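Local coordinates for major capsid protein (Paramecium bursaria Chlorella virus 1, PDB 5TIP) that self-assembles as trimers into the large icosahedral capsid of the virus, at residues T114-L118 with G349-Y353. Sequence-based numbering, arbitrary orientation.
Sequences TYDAL and GVYLY
This is a buried apolar helix-on-strand contact between the two jelly-roll domains of a double jelly-roll capsid protein. V350 and L352, on a strand of the second domain, pack against T114, A117 and L118 of helix 109-119 in the first. The axes of the two short segments approach to 9.2 Å and cross at -74°, so the helix lies steeply across the strand. V350 and L352 face it. V350 and L118 carry most of the contact. The CG1 of V350 stands anti to the backbone N (chi1 -178°) and meets the leucine branch point, with V350 CG1 to L118 CG at 3.7 Å. V350 CG1 sits over the fork of L118, with CD1 at 4.0 Å and CD2 at 4.1 Å from it. The other valine methyl turns to the preceding helix residue, with V350 CG2 and A117 CB 4.0 Å apart. One helical turn before L118, the methyl of T114 adds a looser touch on V350. The T114 hydroxyl is engaged within the helix, where OG1 hydrogen-bonds to the carbonyl O of D110. Strand 350-354 pairs antiparallel with strand 257-266, and Y351 and Y353 bond through their backbones to W263 and L261. That neighbouring strand also meets the helix, through A262 against L118 and N264 against T114. The CB of Y351 leaves the strand away from the helix segment, and its side chain packs on F333 and L312. L352 returns to the helix side but touches it lightly; its closest atom is CB, 4.1 Å from L118 CD2.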
loop_
_atom_site.group_PDB
_atom_site.type_symbol
_atom_site.label_atom_id
_atom_site.label_comp_id
_atom_site.label_asym_id
_atom_site.label_seq_id
_atom_site.Cartn_x
_atom_site.Cartn_y
_atom_site.Cartn_z
ATOM N N THR A 114 -2.917 13.440 14.263
ATOM C CA THR A 114 -4.130 13.293 13.464
ATOM C C THR A 114 -3.801 13.008 12.003
ATOM O O THR A 114 -4.445 12.162 11.369
ATOM C CB THR A 114 -4.987 14.555 13.582
ATOM O OG1 THR A 114 -5.393 14.730 14.944
ATOM C CG2 THR A 114 -6.226 14.456 12.700
ATOM N N TYR A 115 -2.798 13.699 11.455
ATOM C CA TYR A 115 -2.391 13.450 10.076
ATOM C C TYR A 115 -1.911 12.017 9.894
ATOM O O TYR A 115 -2.210 11.377 8.879
ATOM C CB TYR A 115 -1.300 14.440 9.668
ATOM C CG TYR A 115 -0.710 14.181 8.301
ATOM C CD1 TYR A 115 -1.294 14.710 7.161
ATOM C CD2 TYR A 115 0.437 13.413 8.152
ATOM C CE1 TYR A 115 -0.759 14.477 5.912
ATOM C CE2 TYR A 115 0.980 13.174 6.907
ATOM C CZ TYR A 115 0.378 13.709 5.790
ATOM O OH TYR A 115 0.913 13.478 4.542
ATOM N N ASP A 116 -1.162 11.497 10.868
ATOM C CA ASP A 116 -0.659 10.132 10.768
ATOM C C ASP A 116 -1.797 9.119 10.800
ATOM O O ASP A 116 -1.752 8.103 10.095
ATOM C CB ASP A 116 0.337 9.865 11.898
ATOM C CG ASP A 116 1.007 8.511 11.780
ATOM O OD1 ASP A 116 1.654 8.254 10.744
ATOM O OD2 ASP A 116 0.891 7.704 12.725
ATOM N N ALA A 117 -2.829 9.380 11.605
ATOM C CA ALA A 117 -3.937 8.439 11.719
ATOM C C ALA A 117 -4.801 8.413 10.464
ATOM O O ALA A 117 -5.435 7.393 10.172
ATOM C CB ALA A 117 -4.795 8.785 12.936
ATOM N N LEU A 118 -4.840 9.510 9.712
ATOM C CA LEU A 118 -5.716 9.618 8.552
ATOM C C LEU A 118 -5.008 9.386 7.223
ATOM O O LEU A 118 -5.544 8.681 6.364
ATOM C CB LEU A 118 -6.389 10.995 8.526
ATOM C CG LEU A 118 -7.613 11.201 9.418
ATOM C CD1 LEU A 118 -8.032 12.658 9.395
ATOM C CD2 LEU A 118 -8.762 10.310 8.970
ATOM N N GLY A 349 -11.874 7.178 17.022
ATOM C CA GLY A 349 -11.690 8.455 17.671
ATOM C C GLY A 349 -11.194 9.564 16.773
ATOM O O GLY A 349 -11.136 10.717 17.217
ATOM N N VAL A 350 -10.836 9.258 15.529
ATOM C CA VAL A 350 -10.425 10.254 14.547
ATOM C C VAL A 350 -11.466 10.269 13.439
ATOM O O VAL A 350 -11.818 9.216 12.896
ATOM C CB VAL A 350 -9.024 9.956 13.986
ATOM C CG1 VAL A 350 -8.604 11.043 13.012
ATOM C CG2 VAL A 350 -8.016 9.829 15.114
ATOM N N TYR A 351 -11.960 11.459 13.107
ATOM C CA TYR A 351 -13.078 11.602 12.188
ATOM C C TYR A 351 -12.708 12.549 11.057
ATOM O O TYR A 351 -11.865 13.436 11.215
ATOM C CB TYR A 351 -14.327 12.105 12.915
ATOM C CG TYR A 351 -14.667 11.300 14.149
ATOM C CD1 TYR A 351 -15.461 10.164 14.062
ATOM C CD2 TYR A 351 -14.187 11.670 15.398
ATOM C CE1 TYR A 351 -15.770 9.423 15.184
ATOM C CE2 TYR A 351 -14.490 10.933 16.525
ATOM C CZ TYR A 351 -15.282 9.812 16.411
ATOM O OH TYR A 351 -15.590 9.076 17.532
ATOM N N LEU A 352 -13.359 12.351 9.913
ATOM C CA LEU A 352 -13.064 13.100 8.703
ATOM C C LEU A 352 -14.349 13.386 7.945
ATOM O O LEU A 352 -15.237 12.532 7.868
ATOM C CB LEU A 352 -12.095 12.323 7.799
ATOM C CG LEU A 352 -11.873 12.835 6.373
ATOM C CD1 LEU A 352 -10.933 14.032 6.365
ATOM C CD2 LEU A 352 -11.352 11.724 5.475
ATOM N N TYR A 353 -14.447 14.592 7.393
ATOM C CA TYR A 353 -15.423 14.899 6.357
ATOM C C TYR A 353 -14.704 15.635 5.241
ATOM O O TYR A 353 -14.156 16.719 5.461
ATOM C CB TYR A 353 -16.591 15.734 6.883
ATOM C CG TYR A 353 -17.650 15.947 5.824
ATOM C CD1 TYR A 353 -18.537 14.932 5.493
ATOM C CD2 TYR A 353 -17.746 17.152 5.138
ATOM C CE1 TYR A 353 -19.497 15.113 4.518
ATOM C CE2 TYR A 353 -18.705 17.343 4.161
ATOM C CZ TYR A 353 -19.578 16.320 3.856
ATOM O OH TYR A 353 -20.536 16.502 2.885
#